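Local coordinates for penicillin-binding protein (Bacillus halodurans, PDB 3TG9) that probably binds penicillin and related beta-lactams covalently through an active-site serine, at residues P104-E109 against P135-A140. Numbering follows the deposited sequence.
Sequences PDYFDE and PLFQHA
Pro104 sets CB and CG against the type I turn that runs from Phe137 to Ala140. Its CG lies 3.2 Å from Phe137 O and 3.3 Å from Ala140 O, while CB meets the methyl of Ala140 at 3.5 Å. Phe137 O already accepts the turn's own bond from Ala140 N, and proline brings only C-H groups up to these carbonyls, a compact neighbour that asks for no hydrogen bond. The Ala140 methyl is small enough to fit against Pro104 CB.

The favour is returned by Phe137, whose CD1 sits 3.5 Å from Pro104 O. Its CG lies between the backbone N and the carbonyl carbon (chi1 68°), which lays the ring beside Pro104 while CB packs near the peptide joining Asp105 to Tyr106. Tyr106 has the same first torsion (chi1 70°), and its side chain splits in two roles: CB rests against Leu136 CB at 3.8 Å, and the ring keeps Leu136 CD1 and Phe137 CD2 obliquely beside it, whereas the hydroxyl end leads off to a hydrogen bond with Asp227. Van der Waals packing, partly of C-H groups on carbonyl oxygens, joins the segments; no hydrogen bond crosses between them.

Asp105, directed away from the partner segment, shapes the backbone instead. OD1 accepts from Phe107 N at 3.1 Å, closing an Asx turn, with the donor above the carboxylate plane; it also accepts from Ala155 N, and OD2 from Asn154 N. Aspartate suits this place because its short acid can gather several backbone N-H groups. With Phe107 O, which binds Asn154 ND2, it probably helps to position Tyr152 and Asn154, consistent with the (S/Y)xN motif of serine penicillin-binding proteins.

Both segments belong to the long connection between helices 93-98 and 155-168. Tyr106 and Phe137 both touch Ala155 at the start of helix 155-168, and Phe137 reaches on to Leu159, seating the paired loops against that helix.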
loop_
_atom_site.group_PDB
_atom_site.type_symbol
_atom_site.label_atom_id
_atom_site.label_comp_id
_atom_site.label_asym_id
_atom_site.label_seq_id
_atom_site.Cartn_x
_atom_site.Cartn_y
_atom_site.Cartn_z
ATOM N N PRO B 104 -2.902 -29.795 -0.078
ATOM C CA PRO B 104 -2.013 -28.954 -0.885
ATOM C C PRO B 104 -1.929 -27.568 -0.254
ATOM O O PRO B 104 -2.881 -27.131 0.393
ATOM C CB PRO B 104 -2.733 -28.871 -2.227
ATOM C CG PRO B 104 -4.177 -29.054 -1.892
ATOM C CD PRO B 104 -4.226 -29.968 -0.699
ATOM N N ASP B 105 -0.797 -26.898 -0.438
ATOM C CA ASP B 105 -0.557 -25.583 0.144
ATOM C C ASP B 105 -0.579 -24.564 -0.988
ATOM O O ASP B 105 -0.352 -24.921 -2.143
ATOM C CB ASP B 105 0.821 -25.592 0.804
ATOM C CG ASP B 105 0.979 -24.521 1.872
ATOM O OD1 ASP B 105 0.190 -23.547 1.885
ATOM O OD2 ASP B 105 1.908 -24.673 2.697
ATOM N N TYR B 106 -0.859 -23.301 -0.682
ATOM C CA TYR B 106 -0.707 -22.262 -1.697
ATOM C C TYR B 106 0.702 -21.676 -1.636
ATOM O O TYR B 106 1.125 -20.945 -2.530
ATOM C CB TYR B 106 -1.776 -21.175 -1.551
ATOM C CG TYR B 106 -1.627 -20.285 -0.330
ATOM C CD1 TYR B 106 -1.040 -19.028 -0.429
ATOM C CD2 TYR B 106 -2.088 -20.695 0.912
ATOM C CE1 TYR B 106 -0.908 -18.201 0.678
ATOM C CE2 TYR B 106 -1.961 -19.875 2.028
ATOM C CZ TYR B 106 -1.368 -18.633 1.904
ATOM O OH TYR B 106 -1.240 -17.825 3.010
ATOM N N PHE B 107 1.429 -22.025 -0.578
ATOM C CA PHE B 107 2.788 -21.535 -0.357
ATOM C C PHE B 107 3.575 -22.566 0.448
ATOM O O PHE B 107 3.615 -22.520 1.685
ATOM C CB PHE B 107 2.769 -20.174 0.367
ATOM C CG PHE B 107 4.123 -19.514 0.466
ATOM C CD1 PHE B 107 4.820 -19.158 -0.676
ATOM C CD2 PHE B 107 4.693 -19.238 1.700
ATOM C CE1 PHE B 107 6.068 -18.554 -0.590
ATOM C CE2 PHE B 107 5.941 -18.634 1.791
ATOM C CZ PHE B 107 6.625 -18.293 0.643
ATOM N N ASP B 108 4.184 -23.509 -0.261
ATOM C CA ASP B 108 4.969 -24.567 0.367
ATOM C C ASP B 108 6.361 -24.045 0.688
ATOM O O ASP B 108 7.213 -23.932 -0.196
ATOM C CB ASP B 108 5.061 -25.771 -0.567
ATOM C CG ASP B 108 5.694 -26.972 0.089
ATOM O OD1 ASP B 108 5.394 -28.095 -0.357
ATOM O OD2 ASP B 108 6.483 -26.803 1.042
ATOM N N GLU B 109 6.582 -23.738 1.960
ATOM C CA GLU B 109 7.805 -23.078 2.405
ATOM C C GLU B 109 9.034 -23.977 2.320
ATOM O O GLU B 109 10.165 -23.517 2.480
ATOM C CB GLU B 109 7.620 -22.535 3.829
ATOM C CG GLU B 109 6.421 -21.587 3.954
ATOM C CD GLU B 109 6.388 -20.822 5.274
ATOM O OE1 GLU B 109 5.275 -20.502 5.754
ATOM O OE2 GLU B 109 7.474 -20.545 5.832
ATOM N N PRO B 135 -9.446 -20.801 -3.634
ATOM C CA PRO B 135 -9.131 -21.101 -5.033
ATOM C C PRO B 135 -7.642 -21.343 -5.248
ATOM O O PRO B 135 -7.276 -22.037 -6.196
ATOM C CB PRO B 135 -9.552 -19.827 -5.770
ATOM C CG PRO B 135 -10.571 -19.201 -4.898
ATOM C CD PRO B 135 -10.128 -19.501 -3.493
ATOM N N LEU B 136 -6.802 -20.786 -4.378
ATOM C CA LEU B 136 -5.347 -20.868 -4.533
ATOM C C LEU B 136 -4.769 -22.259 -4.275
ATOM O O LEU B 136 -3.585 -22.497 -4.531
ATOM C CB LEU B 136 -4.645 -19.858 -3.613
ATOM C CG LEU B 136 -5.005 -18.380 -3.777
ATOM C CD1 LEU B 136 -4.196 -17.521 -2.817
ATOM C CD2 LEU B 136 -4.793 -17.929 -5.222
ATOM N N PHE B 137 -5.587 -23.177 -3.768
ATOM C CA PHE B 137 -5.072 -24.505 -3.432
ATOM C C PHE B 137 -6.116 -25.624 -3.422
ATOM O O PHE B 137 -5.761 -26.802 -3.531
ATOM C CB PHE B 137 -4.350 -24.457 -2.082
ATOM C CG PHE B 137 -5.260 -24.208 -0.907
ATOM C CD1 PHE B 137 -5.767 -25.269 -0.163
ATOM C CD2 PHE B 137 -5.590 -22.913 -0.525
ATOM C CE1 PHE B 137 -6.600 -25.041 0.933
ATOM C CE2 PHE B 137 -6.421 -22.677 0.573
ATOM C CZ PHE B 137 -6.925 -23.739 1.299
ATOM N N GLN B 138 -7.390 -25.257 -3.294
ATOM C CA GLN B 138 -8.449 -26.232 -3.038
ATOM C C GLN B 138 -8.583 -27.289 -4.128
ATOM O O GLN B 138 -9.072 -28.380 -3.868
ATOM C CB GLN B 138 -9.796 -25.537 -2.814
ATOM C CG GLN B 138 -10.516 -25.151 -4.095
ATOM C CD GLN B 138 -11.772 -24.345 -3.835
ATOM O OE1 GLN B 138 -11.942 -23.254 -4.377
ATOM N NE2 GLN B 138 -12.656 -24.875 -2.999
ATOM N N HIS B 139 -8.149 -26.966 -5.343
ATOM C CA HIS B 139 -8.285 -27.885 -6.477
ATOM C C HIS B 139 -7.022 -28.694 -6.734
ATOM O O HIS B 139 -6.983 -29.529 -7.646
ATOM C CB HIS B 139 -8.653 -27.125 -7.750
ATOM C CG HIS B 139 -9.979 -26.433 -7.681
ATOM N ND1 HIS B 139 -11.151 -27.101 -7.394
ATOM C CD2 HIS B 139 -10.320 -25.138 -7.878
ATOM C CE1 HIS B 139 -12.156 -26.243 -7.405
ATOM N NE2 HIS B 139 -11.680 -25.045 -7.696
ATOM N N ALA B 140 -5.986 -28.445 -5.943
ATOM C CA ALA B 140 -4.731 -29.161 -6.116
ATOM C C ALA B 140 -4.790 -30.505 -5.388
ATOM O O ALA B 140 -5.547 -30.665 -4.427
ATOM C CB ALA B 140 -3.558 -28.317 -5.624
#